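Local coordinates for peptidase M16 inactive domain family protein (Pseudomonas fluorescens, PDB 3GWB) that is of unconfirmed function but belongs to the M16 metallopeptidase family through its inactive-domain region, with hydrolase activity only tentatively assigned to it, at residues V55-N60 / N134-G139; R158-H163 / T304-R309; L329-F334 / M413-A418; G373-Y378 / S383-F388. All blocks are in the same frame, centred on the assembly; numbering follows the deposited sequence.

Contact 1 (V55-N60 / N134-G139); sequences VALLTN and NQMLAG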
loop_
_atom_site.group_PDB
_atom_site.type_symbol
_atom_site.label_atom_id
_atom_site.label_comp_id
_atom_site.label_asym_id
_atom_site.label_seq_id
_atom_site.Cartn_x
_atom_site.Cartn_y
_atom_site.Cartn_z
ATOM N N VAL A 55 -21.404 0.443 -7.275
ATOM C CA VAL A 55 -22.055 1.288 -6.277
ATOM C C VAL A 55 -21.667 0.873 -4.853
ATOM O O VAL A 55 -21.512 1.715 -3.975
ATOM C CB VAL A 55 -23.604 1.288 -6.451
ATOM C CG1 VAL A 55 -24.194 -0.067 -6.076
ATOM C CG2 VAL A 55 -24.214 2.395 -5.611
ATOM N N ALA A 56 -21.473 -0.423 -4.638
ATOM C CA ALA A 56 -21.098 -0.914 -3.317
ATOM C C ALA A 56 -19.732 -0.385 -2.907
ATOM O O ALA A 56 -19.539 0.098 -1.791
ATOM C CB ALA A 56 -21.085 -2.444 -3.306
ATOM N N LEU A 57 -18.777 -0.461 -3.821
ATOM C CA LEU A 57 -17.441 0.001 -3.497
ATOM C C LEU A 57 -17.423 1.514 -3.293
ATOM O O LEU A 57 -16.752 2.028 -2.397
ATOM C CB LEU A 57 -16.476 -0.418 -4.604
ATOM C CG LEU A 57 -15.025 -0.602 -4.163
ATOM C CD1 LEU A 57 -14.459 -1.882 -4.782
ATOM C CD2 LEU A 57 -14.210 0.622 -4.555
ATOM N N LEU A 58 -18.180 2.227 -4.115
ATOM C CA LEU A 58 -18.232 3.678 -4.009
ATOM C C LEU A 58 -18.863 4.112 -2.687
ATOM O O LEU A 58 -18.392 5.046 -2.041
ATOM C CB LEU A 58 -19.016 4.246 -5.191
ATOM C CG LEU A 58 -18.950 5.749 -5.458
ATOM C CD1 LEU A 58 -17.508 6.246 -5.421
ATOM C CD2 LEU A 58 -19.586 6.023 -6.824
ATOM N N THR A 59 -19.927 3.432 -2.278
ATOM C CA THR A 59 -20.589 3.777 -1.030
ATOM C C THR A 59 -19.615 3.563 0.127
ATOM O O THR A 59 -19.483 4.416 1.004
ATOM C CB THR A 59 -21.859 2.913 -0.788
ATOM O OG1 THR A 59 -22.774 3.082 -1.876
ATOM C CG2 THR A 59 -22.564 3.342 0.503
ATOM N N ASN A 60 -18.922 2.429 0.119
ATOM C CA ASN A 60 -17.979 2.124 1.184
ATOM C C ASN A 60 -16.821 3.114 1.253
ATOM O O ASN A 60 -16.321 3.424 2.333
ATOM C CB ASN A 60 -17.440 0.700 1.019
ATOM C CG ASN A 60 -16.501 0.305 2.139
ATOM O OD1 ASN A 60 -15.288 0.478 2.038
ATOM N ND2 ASN A 60 -17.060 -0.211 3.224
ATOM N N ASN A 134 -13.299 10.344 -10.197
ATOM C CA ASN A 134 -12.157 10.734 -11.026
ATOM C C ASN A 134 -10.993 9.762 -10.848
ATOM O O ASN A 134 -10.342 9.382 -11.822
ATOM C CB ASN A 134 -11.694 12.152 -10.677
ATOM C CG ASN A 134 -10.650 12.684 -11.651
ATOM O OD1 ASN A 134 -10.970 13.053 -12.782
ATOM N ND2 ASN A 134 -9.393 12.709 -11.220
ATOM N N GLN A 135 -10.725 9.354 -9.610
ATOM C CA GLN A 135 -9.634 8.423 -9.378
ATOM C C GLN A 135 -10.008 6.995 -9.771
ATOM O O GLN A 135 -9.133 6.194 -10.103
ATOM C CB GLN A 135 -9.147 8.498 -7.926
ATOM C CG GLN A 135 -10.221 8.509 -6.867
ATOM C CD GLN A 135 -9.649 8.775 -5.479
ATOM O OE1 GLN A 135 -9.105 9.851 -5.212
ATOM N NE2 GLN A 135 -9.766 7.791 -4.593
HETATM N N MSE A 136 -11.300 6.679 -9.757
HETATM C CA MSE A 136 -11.747 5.347 -10.166
HETATM C C MSE A 136 -11.659 5.274 -11.691
HETATM O O MSE A 136 -11.277 4.250 -12.255
HETATM C CB MSE A 136 -13.189 5.080 -9.717
HETATM C CG MSE A 136 -13.348 4.810 -8.221
HETATM SE SE MSE A 136 -15.082 4.574 -7.713
HETATM C CE MSE A 136 -15.304 2.797 -7.957
ATOM N N LEU A 137 -12.022 6.368 -12.356
ATOM C CA LEU A 137 -11.953 6.418 -13.813
ATOM C C LEU A 137 -10.493 6.321 -14.232
ATOM O O LEU A 137 -10.159 5.651 -15.207
ATOM C CB LEU A 137 -12.562 7.720 -14.334
ATOM C CG LEU A 137 -14.077 7.849 -14.182
ATOM C CD1 LEU A 137 -14.528 9.206 -14.693
ATOM C CD2 LEU A 137 -14.763 6.736 -14.950
ATOM N N ALA A 138 -9.620 7.000 -13.497
ATOM C CA ALA A 138 -8.194 6.956 -13.799
ATOM C C ALA A 138 -7.719 5.522 -13.593
ATOM O O ALA A 138 -6.877 5.013 -14.342
ATOM C CB ALA A 138 -7.432 7.898 -12.878
ATOM N N GLY A 139 -8.269 4.875 -12.569
ATOM C CA GLY A 139 -7.907 3.499 -12.279
ATOM C C GLY A 139 -8.205 2.557 -13.431
ATOM O O GLY A 139 -7.406 1.672 -13.726
#
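Leu58 and Met136 mark the closest backbone approach of two helical segments, 55-60 and 134-139, and their CA atoms remain 9.1 Å apart, so side chains alone span the gap. Met136, a selenomethionine, supplies most of the reach: with CG beside the backbone N (chi1 -74°) its chain runs extended to the selenium and then bends at the last torsion. That bend separates two contacts. The SE atom of Met136 lies 3.7 Å from CD1 of Leu58, while its CE methyl turns to CD2 of Leu57 at 4.2 Å. Both leucines cross obliquely to the Met136 chain. Beyond the pair, Leu129 and Ile132 of helix 126-143 also touch Leu58, and Ile176 touches Met136. On the far side of helix 55-62, Val55 O accepts two bonds from one residue: Thr59 N at 2.9 Å and Thr59 OG1 at 2.8 Å reach it from opposite faces of its carbonyl plane. Asn134, two residues before Met136, turns to Tyr297 and Arg290 of the second subunit, so helix 126-143 packs on helix 55-62 through Met136 and meets the second subunit through Asn134. By sequence, helix 55-62 probably corresponds to the helix that carries the zinc-binding HXXEH motif in active M16 peptidases. No hydrogen bond links the two segments, so attraction here rests on dispersion between methyl groups and a polarisable selenium, with little directional preference.

Contact 2 (R158-H163 / T304-R309); sequences RLYGTH and TPMQAR
Arg309 O lies at the edge of the Tyr160 ring, in the plane of the ring, and segment 304-309 places nothing over either of its faces; Pro311 and Leu257 are among its apolar neighbours. The phenol donates to that carbonyl across 2.6 Å from Tyr160 OH to Arg309 O, in the carbonyl plane and on a lone pair, with a C=O...donor angle of 133°. Beside the bond, the CE methyl of Met306 comes within 3.9 Å of Tyr160 OH. The second flat group, the His163 imidazole, is met obliquely by CB of Ala308 and stands edge-to-face with Tyr165, whose hydroxyl also bonds to Ala308 N. A first torsion of -69°, which sets CG anti to the carbonyl carbon, lets the Tyr160 side chain leave the last turn of its helix and carry the hydroxyl across to the loop. A phenylalanine in its place lacks that hydroxyl and would probably leave Arg309 O without this donor, costing the helix end its polar tie to the loop. The Arg309 side chain itself leads away, its guanidinium bonded to Gly258 O and Glu235. Just after the tyrosine, Gly161 has positive phi (53°) and takes the second position of the type II' turn from Tyr160 to His163, closed by His163 N bonding to Tyr160 O at 2.8 Å. A helix thus ends in a glycine-containing beta turn whose flanking rings meet the loop of a beta hairpin, strands 299-303 and 311-319, tying helix 147-160 to the five-stranded sheet of the alpha/beta M16 fold.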
loop_
_atom_site.group_PDB
_atom_site.type_symbol
_atom_site.label_atom_id
_atom_site.label_comp_id
_atom_site.label_asym_id
_atom_site.label_seq_id
_atom_site.Cartn_x
_atom_site.Cartn_y
_atom_site.Cartn_z
ATOM N N ARG A 158 -15.654 -15.660 -17.449
ATOM C CA ARG A 158 -15.835 -17.019 -17.952
ATOM C C ARG A 158 -16.259 -17.978 -16.845
ATOM O O ARG A 158 -17.045 -18.897 -17.064
ATOM C CB ARG A 158 -14.533 -17.515 -18.591
ATOM C CG ARG A 158 -14.218 -16.889 -19.947
ATOM C CD ARG A 158 -12.752 -17.065 -20.310
ATOM N NE ARG A 158 -12.443 -16.513 -21.626
ATOM C CZ ARG A 158 -12.594 -17.177 -22.767
ATOM N NH1 ARG A 158 -13.045 -18.423 -22.751
ATOM N NH2 ARG A 158 -12.308 -16.591 -23.924
ATOM N N LEU A 159 -15.741 -17.739 -15.646
ATOM C CA LEU A 159 -16.025 -18.575 -14.487
ATOM C C LEU A 159 -17.440 -18.418 -13.928
ATOM O O LEU A 159 -18.106 -19.409 -13.618
ATOM C CB LEU A 159 -15.017 -18.251 -13.380
ATOM C CG LEU A 159 -14.248 -19.368 -12.673
ATOM C CD1 LEU A 159 -13.373 -20.098 -13.671
ATOM C CD2 LEU A 159 -13.384 -18.768 -11.562
ATOM N N TYR A 160 -17.895 -17.174 -13.800
ATOM C CA TYR A 160 -19.212 -16.889 -13.224
ATOM C C TYR A 160 -20.346 -16.437 -14.155
ATOM O O TYR A 160 -21.491 -16.334 -13.721
ATOM C CB TYR A 160 -19.038 -15.854 -12.113
ATOM C CG TYR A 160 -18.322 -16.389 -10.898
ATOM C CD1 TYR A 160 -19.005 -17.141 -9.948
ATOM C CD2 TYR A 160 -16.963 -16.151 -10.700
ATOM C CE1 TYR A 160 -18.361 -17.647 -8.822
ATOM C CE2 TYR A 160 -16.302 -16.657 -9.566
ATOM C CZ TYR A 160 -17.016 -17.404 -8.635
ATOM O OH TYR A 160 -16.395 -17.912 -7.515
ATOM N N GLY A 161 -20.042 -16.152 -15.415
ATOM C CA GLY A 161 -21.091 -15.726 -16.332
ATOM C C GLY A 161 -21.928 -14.547 -15.846
ATOM O O GLY A 161 -21.413 -13.437 -15.693
ATOM N N THR A 162 -23.217 -14.774 -15.600
ATOM C CA THR A 162 -24.103 -13.701 -15.148
ATOM C C THR A 162 -24.226 -13.619 -13.631
ATOM O O THR A 162 -24.981 -12.798 -13.098
ATOM C CB THR A 162 -25.524 -13.847 -15.741
ATOM O OG1 THR A 162 -26.003 -15.180 -15.522
ATOM C CG2 THR A 162 -25.513 -13.553 -17.227
ATOM N N HIS A 163 -23.487 -14.477 -12.940
ATOM C CA HIS A 163 -23.507 -14.504 -11.486
ATOM C C HIS A 163 -22.937 -13.189 -10.940
ATOM O O HIS A 163 -22.008 -12.625 -11.516
ATOM C CB HIS A 163 -22.669 -15.676 -10.985
ATOM C CG HIS A 163 -22.695 -15.840 -9.503
ATOM N ND1 HIS A 163 -23.672 -16.559 -8.852
ATOM C CD2 HIS A 163 -21.882 -15.347 -8.540
ATOM C CE1 HIS A 163 -23.458 -16.505 -7.550
ATOM N NE2 HIS A 163 -22.379 -15.776 -7.333
ATOM N N THR A 304 -10.515 -18.821 -2.723
ATOM C CA THR A 304 -11.036 -17.577 -2.174
ATOM C C THR A 304 -12.494 -17.902 -1.856
ATOM O O THR A 304 -13.410 -17.497 -2.575
ATOM C CB THR A 304 -10.971 -16.399 -3.176
ATOM O OG1 THR A 304 -9.624 -16.224 -3.629
ATOM C CG2 THR A 304 -11.423 -15.106 -2.496
ATOM N N PRO A 305 -12.720 -18.681 -0.787
ATOM C CA PRO A 305 -14.058 -19.089 -0.346
ATOM C C PRO A 305 -14.931 -17.889 -0.002
ATOM O O PRO A 305 -14.515 -17.001 0.743
ATOM C CB PRO A 305 -13.771 -19.953 0.878
ATOM C CG PRO A 305 -12.410 -20.513 0.594
ATOM C CD PRO A 305 -11.686 -19.305 0.058
HETATM N N MSE A 306 -16.145 -17.869 -0.540
HETATM C CA MSE A 306 -17.069 -16.778 -0.284
HETATM C C MSE A 306 -18.416 -17.358 0.112
HETATM O O MSE A 306 -18.537 -18.571 0.291
HETATM C CB MSE A 306 -17.206 -15.910 -1.531
HETATM C CG MSE A 306 -15.893 -15.293 -1.987
HETATM SE SE MSE A 306 -16.108 -14.122 -3.347
HETATM C CE MSE A 306 -15.860 -15.172 -4.725
ATOM N N GLN A 307 -19.423 -16.497 0.256
ATOM C CA GLN A 307 -20.756 -16.948 0.640
ATOM C C GLN A 307 -21.165 -18.046 -0.326
ATOM O O GLN A 307 -21.642 -19.098 0.084
ATOM C CB GLN A 307 -21.750 -15.788 0.577
ATOM C CG GLN A 307 -23.076 -16.062 1.266
ATOM C CD GLN A 307 -23.978 -14.834 1.277
ATOM O OE1 GLN A 307 -24.496 -14.419 0.237
ATOM N NE2 GLN A 307 -24.158 -14.240 2.457
ATOM N N ALA A 308 -20.982 -17.787 -1.614
ATOM C CA ALA A 308 -21.284 -18.777 -2.635
ATOM C C ALA A 308 -19.922 -19.346 -3.015
ATOM O O ALA A 308 -18.896 -18.875 -2.519
ATOM C CB ALA A 308 -21.944 -18.120 -3.838
ATOM N N ARG A 309 -19.896 -20.348 -3.887
ATOM C CA ARG A 309 -18.628 -20.941 -4.285
ATOM C C ARG A 309 -17.646 -19.914 -4.831
ATOM O O ARG A 309 -17.897 -19.262 -5.855
ATOM C CB ARG A 309 -18.844 -22.040 -5.321
ATOM C CG ARG A 309 -19.461 -23.301 -4.747
ATOM C CD ARG A 309 -19.653 -24.343 -5.829
ATOM N NE ARG A 309 -18.402 -24.975 -6.238
ATOM C CZ ARG A 309 -18.281 -25.738 -7.319
ATOM N NH1 ARG A 309 -19.335 -25.950 -8.096
ATOM N NH2 ARG A 309 -17.120 -26.302 -7.621
#

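Contact 3 (L329-F334 / M413-A418); sequences LVQDVF and MVIVSA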
loop_
_atom_site.group_PDB
_atom_site.type_symbol
_atom_site.label_atom_id
_atom_site.label_comp_id
_atom_site.label_asym_id
_atom_site.label_seq_id
_atom_site.Cartn_x
_atom_site.Cartn_y
_atom_site.Cartn_z
ATOM N N LEU A 329 3.285 -27.521 -18.295
ATOM C CA LEU A 329 3.968 -27.981 -17.092
ATOM C C LEU A 329 3.095 -27.788 -15.858
ATOM O O LEU A 329 2.906 -28.717 -15.077
ATOM C CB LEU A 329 5.296 -27.227 -16.904
ATOM C CG LEU A 329 6.061 -27.418 -15.586
ATOM C CD1 LEU A 329 6.496 -28.870 -15.443
ATOM C CD2 LEU A 329 7.271 -26.487 -15.546
ATOM N N VAL A 330 2.568 -26.580 -15.684
ATOM C CA VAL A 330 1.719 -26.287 -14.533
ATOM C C VAL A 330 0.535 -27.243 -14.500
ATOM O O VAL A 330 0.188 -27.780 -13.448
ATOM C CB VAL A 330 1.200 -24.832 -14.577
ATOM C CG1 VAL A 330 0.133 -24.620 -13.516
ATOM C CG2 VAL A 330 2.350 -23.873 -14.339
ATOM N N GLN A 331 -0.092 -27.450 -15.654
ATOM C CA GLN A 331 -1.231 -28.358 -15.732
ATOM C C GLN A 331 -0.826 -29.779 -15.334
ATOM O O GLN A 331 -1.549 -30.447 -14.601
ATOM C CB GLN A 331 -1.821 -28.363 -17.144
ATOM C CG GLN A 331 -2.518 -27.067 -17.519
ATOM C CD GLN A 331 -3.114 -27.106 -18.915
ATOM O OE1 GLN A 331 -2.393 -27.240 -19.905
ATOM N NE2 GLN A 331 -4.436 -26.989 -18.999
ATOM N N ASP A 332 0.330 -30.233 -15.814
ATOM C CA ASP A 332 0.815 -31.574 -15.492
ATOM C C ASP A 332 1.108 -31.669 -14.004
ATOM O O ASP A 332 0.785 -32.668 -13.367
ATOM C CB ASP A 332 2.093 -31.909 -16.272
ATOM C CG ASP A 332 1.892 -31.871 -17.775
ATOM O OD1 ASP A 332 0.899 -32.457 -18.260
ATOM O OD2 ASP A 332 2.737 -31.265 -18.473
ATOM N N VAL A 333 1.737 -30.635 -13.455
ATOM C CA VAL A 333 2.044 -30.616 -12.031
ATOM C C VAL A 333 0.746 -30.674 -11.235
ATOM O O VAL A 333 0.663 -31.343 -10.205
ATOM C CB VAL A 333 2.802 -29.336 -11.641
ATOM C CG1 VAL A 333 2.879 -29.219 -10.130
ATOM C CG2 VAL A 333 4.198 -29.358 -12.246
ATOM N N PHE A 334 -0.265 -29.962 -11.712
ATOM C CA PHE A 334 -1.557 -29.940 -11.039
ATOM C C PHE A 334 -2.211 -31.317 -11.116
ATOM O O PHE A 334 -2.710 -31.836 -10.115
ATOM C CB PHE A 334 -2.473 -28.908 -11.693
ATOM C CG PHE A 334 -3.833 -28.831 -11.076
ATOM C CD1 PHE A 334 -3.983 -28.453 -9.750
ATOM C CD2 PHE A 334 -4.970 -29.124 -11.824
ATOM C CE1 PHE A 334 -5.243 -28.368 -9.168
ATOM C CE2 PHE A 334 -6.239 -29.042 -11.252
ATOM C CZ PHE A 334 -6.373 -28.661 -9.921
HETATM N N MSE A 413 -10.880 -26.932 -15.570
HETATM C CA MSE A 413 -10.118 -25.687 -15.584
HETATM C C MSE A 413 -10.434 -24.742 -16.731
HETATM O O MSE A 413 -10.587 -25.153 -17.887
HETATM C CB MSE A 413 -8.612 -25.975 -15.569
HETATM C CG MSE A 413 -8.046 -26.254 -14.180
HETATM SE SE MSE A 413 -7.941 -24.785 -13.115
HETATM C CE MSE A 413 -6.422 -25.135 -12.226
ATOM N N VAL A 414 -10.551 -23.469 -16.374
ATOM C CA VAL A 414 -10.803 -22.394 -17.321
ATOM C C VAL A 414 -9.474 -21.661 -17.352
ATOM O O VAL A 414 -8.965 -21.236 -16.310
ATOM C CB VAL A 414 -11.896 -21.440 -16.814
ATOM C CG1 VAL A 414 -12.082 -20.289 -17.795
ATOM C CG2 VAL A 414 -13.195 -22.200 -16.631
ATOM N N ILE A 415 -8.900 -21.524 -18.538
ATOM C CA ILE A 415 -7.611 -20.875 -18.656
ATOM C C ILE A 415 -7.645 -19.589 -19.468
ATOM O O ILE A 415 -8.281 -19.509 -20.516
ATOM C CB ILE A 415 -6.606 -21.842 -19.274
ATOM C CG1 ILE A 415 -6.611 -23.144 -18.469
ATOM C CG2 ILE A 415 -5.219 -21.221 -19.293
ATOM C CD1 ILE A 415 -5.878 -24.274 -19.141
ATOM N N VAL A 416 -6.951 -18.577 -18.963
ATOM C CA VAL A 416 -6.887 -17.294 -19.634
ATOM C C VAL A 416 -5.475 -16.746 -19.549
ATOM O O VAL A 416 -4.923 -16.585 -18.458
ATOM C CB VAL A 416 -7.856 -16.275 -18.998
ATOM C CG1 VAL A 416 -7.738 -14.935 -19.708
ATOM C CG2 VAL A 416 -9.281 -16.797 -19.072
ATOM N N SER A 417 -4.891 -16.469 -20.708
ATOM C CA SER A 417 -3.548 -15.921 -20.775
ATOM C C SER A 417 -3.584 -14.562 -21.463
ATOM O O SER A 417 -4.438 -14.307 -22.310
ATOM C CB SER A 417 -2.628 -16.861 -21.553
ATOM O OG SER A 417 -3.128 -17.083 -22.858
ATOM N N ALA A 418 -2.664 -13.688 -21.080
ATOM C CA ALA A 418 -2.575 -12.363 -21.673
ATOM C C ALA A 418 -1.114 -12.124 -21.990
ATOM O O ALA A 418 -0.260 -12.132 -21.098
ATOM C CB ALA A 418 -3.085 -11.302 -20.701
#
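The Phe334 ring receives the CE methyl of Met413 over one face, and this is the closely packed half of the contact. The methyl carbon stands 4.2 Å from the ring centroid and 17° off the normal, a CH-pi interaction displaced toward the rim; accordingly, CE of Met413 is nearest to CE2 of Phe334, at 4.0 Å. In Phe334, CG anti to the backbone N (chi1 179°) brings the ring to Met413, just before strand 414-419, whereas Met413 folds at its second and third torsions to bring the methyl above it. Leu408 and Val410 touch Phe334, and Leu254 and Gln256 of strand 249-257 touch Met413, so the pair is buried. The other half is looser in character. Gln331 is partly exposed and sends its extended chain to meet Ile415 from the opposite direction, its amide ending beside CD1. The modelled spacing of 3.1 Å from NE2 of Gln331 to CD1 of Ile415 is short for a polar-apolar pair and is doubtful as evidence of attraction. Met413 and Ile415 turn toward helix 323-340, while Val414 and Val416 touch helix 147-160, so side chains of alternate residues serve two different helices. With no hydrogen bond between the segments, the contact depends on apolar burial, to which Ile415 contributes, and its one specific interaction is the methyl of Met413 on the Phe334 ring.

Contact 4 (G373-Y378 / S383-F388); sequences GAMGFY and SYLEDF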
loop_
_atom_site.group_PDB
_atom_site.type_symbol
_atom_site.label_atom_id
_atom_site.label_comp_id
_atom_site.label_asym_id
_atom_site.label_seq_id
_atom_site.Cartn_x
_atom_site.Cartn_y
_atom_site.Cartn_z
ATOM N N GLY A 373 -14.975 -11.822 12.547
ATOM C CA GLY A 373 -15.852 -11.245 11.548
ATOM C C GLY A 373 -16.281 -12.306 10.555
ATOM O O GLY A 373 -17.459 -12.398 10.209
ATOM N N ALA A 374 -15.327 -13.113 10.099
ATOM C CA ALA A 374 -15.623 -14.177 9.145
ATOM C C ALA A 374 -16.509 -15.237 9.795
ATOM O O ALA A 374 -17.414 -15.768 9.157
ATOM C CB ALA A 374 -14.332 -14.815 8.641
HETATM N N MSE A 375 -16.248 -15.544 11.062
HETATM C CA MSE A 375 -17.047 -16.533 11.779
HETATM C C MSE A 375 -18.506 -16.087 11.802
HETATM O O MSE A 375 -19.416 -16.872 11.503
HETATM C CB MSE A 375 -16.526 -16.704 13.215
HETATM C CG MSE A 375 -15.218 -17.517 13.328
HETATM SE SE MSE A 375 -14.412 -17.437 14.973
HETATM C CE MSE A 375 -15.712 -18.015 16.027
ATOM N N GLY A 376 -18.726 -14.818 12.141
ATOM C CA GLY A 376 -20.078 -14.299 12.204
ATOM C C GLY A 376 -20.755 -14.157 10.856
ATOM O O GLY A 376 -21.920 -14.525 10.693
ATOM N N PHE A 377 -20.018 -13.626 9.888
ATOM C CA PHE A 377 -20.553 -13.413 8.553
ATOM C C PHE A 377 -20.916 -14.714 7.852
ATOM O O PHE A 377 -21.949 -14.800 7.194
ATOM C CB PHE A 377 -19.552 -12.652 7.689
ATOM C CG PHE A 377 -20.121 -12.179 6.379
ATOM C CD1 PHE A 377 -20.888 -11.021 6.321
ATOM C CD2 PHE A 377 -19.935 -12.919 5.216
ATOM C CE1 PHE A 377 -21.428 -10.585 5.112
ATOM C CE2 PHE A 377 -20.474 -12.493 4.001
ATOM C CZ PHE A 377 -21.234 -11.334 3.950
ATOM N N TYR A 378 -20.072 -15.730 8.004
ATOM C CA TYR A 378 -20.308 -17.015 7.353
ATOM C C TYR A 378 -20.946 -18.075 8.244
ATOM O O TYR A 378 -21.046 -19.243 7.856
ATOM C CB TYR A 378 -18.989 -17.536 6.787
ATOM C CG TYR A 378 -18.428 -16.639 5.718
ATOM C CD1 TYR A 378 -19.080 -16.503 4.491
ATOM C CD2 TYR A 378 -17.258 -15.916 5.927
ATOM C CE1 TYR A 378 -18.584 -15.678 3.502
ATOM C CE2 TYR A 378 -16.747 -15.080 4.936
ATOM C CZ TYR A 378 -17.419 -14.969 3.726
ATOM O OH TYR A 378 -16.934 -14.153 2.734
ATOM N N SER A 383 -16.602 -22.489 18.002
ATOM C CA SER A 383 -15.299 -23.072 18.305
ATOM C C SER A 383 -14.456 -23.233 17.049
ATOM O O SER A 383 -13.499 -24.004 17.033
ATOM C CB SER A 383 -15.486 -24.438 18.961
ATOM O OG SER A 383 -16.232 -25.296 18.111
ATOM N N TYR A 384 -14.812 -22.499 16.000
ATOM C CA TYR A 384 -14.096 -22.584 14.732
ATOM C C TYR A 384 -12.576 -22.484 14.855
ATOM O O TYR A 384 -11.843 -23.287 14.281
ATOM C CB TYR A 384 -14.575 -21.494 13.775
ATOM C CG TYR A 384 -13.881 -21.567 12.439
ATOM C CD1 TYR A 384 -14.211 -22.562 11.518
ATOM C CD2 TYR A 384 -12.853 -20.684 12.115
ATOM C CE1 TYR A 384 -13.535 -22.682 10.316
ATOM C CE2 TYR A 384 -12.164 -20.796 10.907
ATOM C CZ TYR A 384 -12.512 -21.800 10.014
ATOM O OH TYR A 384 -11.835 -21.934 8.823
ATOM N N LEU A 385 -12.105 -21.488 15.590
ATOM C CA LEU A 385 -10.671 -21.297 15.752
ATOM C C LEU A 385 -9.990 -22.559 16.267
ATOM O O LEU A 385 -9.076 -23.089 15.626
ATOM C CB LEU A 385 -10.402 -20.137 16.712
ATOM C CG LEU A 385 -10.953 -18.779 16.270
ATOM C CD1 LEU A 385 -10.645 -17.731 17.334
ATOM C CD2 LEU A 385 -10.341 -18.391 14.933
ATOM N N GLU A 386 -10.440 -23.036 17.425
ATOM C CA GLU A 386 -9.865 -24.229 18.033
ATOM C C GLU A 386 -9.994 -25.444 17.121
ATOM O O GLU A 386 -9.076 -26.258 17.032
ATOM C CB GLU A 386 -10.540 -24.531 19.374
ATOM C CG GLU A 386 -10.633 -23.338 20.318
ATOM C CD GLU A 386 -11.883 -22.507 20.082
ATOM O OE1 GLU A 386 -12.997 -23.054 20.250
ATOM O OE2 GLU A 386 -11.753 -21.312 19.734
ATOM N N ASP A 387 -11.129 -25.562 16.441
ATOM C CA ASP A 387 -11.354 -26.694 15.553
ATOM C C ASP A 387 -10.428 -26.666 14.345
ATOM O O ASP A 387 -9.991 -27.714 13.868
ATOM C CB ASP A 387 -12.809 -26.731 15.070
ATOM C CG ASP A 387 -13.806 -26.811 16.213
ATOM O OD1 ASP A 387 -13.501 -27.470 17.234
ATOM O OD2 ASP A 387 -14.905 -26.223 16.085
ATOM N N PHE A 388 -10.136 -25.470 13.846
ATOM C CA PHE A 388 -9.267 -25.346 12.687
ATOM C C PHE A 388 -7.870 -25.891 12.980
ATOM O O PHE A 388 -7.300 -26.621 12.168
ATOM C CB PHE A 388 -9.168 -23.887 12.239
ATOM C CG PHE A 388 -8.339 -23.700 11.009
ATOM C CD1 PHE A 388 -8.855 -24.008 9.753
ATOM C CD2 PHE A 388 -7.020 -23.274 11.108
ATOM C CE1 PHE A 388 -8.061 -23.904 8.613
ATOM C CE2 PHE A 388 -6.219 -23.167 9.977
ATOM C CZ PHE A 388 -6.739 -23.480 8.726
#
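Met375 touches both Tyr384 and Leu385, at different points along its chain. Its CG lies 4.1 Å from CB of Tyr384 and equally near CD2 of the same residue, with the side chains running obliquely to each other. Farther out, the selenium atom SE of Met375 comes to 3.9 Å from CG of Leu385, and there the side chains cross at about a right angle. The path is set by the torsions of Met375: the first (chi1 -75°) puts CG across from the carbonyl carbon, the next bond is extended, and the final bend turns CE aside from the line of the chain. Tyr384 has CG anti to its own backbone N, and its hydroxyl is bonded to Arg261.

Helices 365-377 and 384-394 follow each other as a helix-loop-helix, and the Met375 side chain spans the joint where the CA atoms of Met375 and Tyr384 are 7.4 Å apart. Ser383 occupies the N-cap position of the second helix but makes no capping bond with its side chain. Instead its hydroxyl donates to the carboxylate one turn on, Ser383 OG to Asp387 OD2 at 2.6 Å, meeting it on the syn side and 25° out of plane. The other carboxylate oxygen of Asp387 makes a salt bridge to Arg390. At the end of the first helix, Phe377 holds CD2 over the centre of the Tyr378 ring, whose hydroxyl bonds to Asp93.

Along the chain, contacts 1, 2 and 3 come in series, and contact 4 falls within the span between the two segments of contact 3. Contacts 1 and 2 use successive helices, 126-143 and 147-160, with centres 22 Å apart. Contacts 2 and 3 touch: Leu159 and Arg158 of helix 147-160 pack on Val414 and Val416, so the helix and the five-stranded sheet containing strand 414-419 join them. Contacts 2 and 4 also touch, through Tyr378 against Met306 and Gln307. Contacts 1 and 4 lie on opposite sides of the chain's centre, about 31 Å between centres. Contact 2 therefore links, by direct packing, the sheet at contact 3 with the helical connection at contact 4.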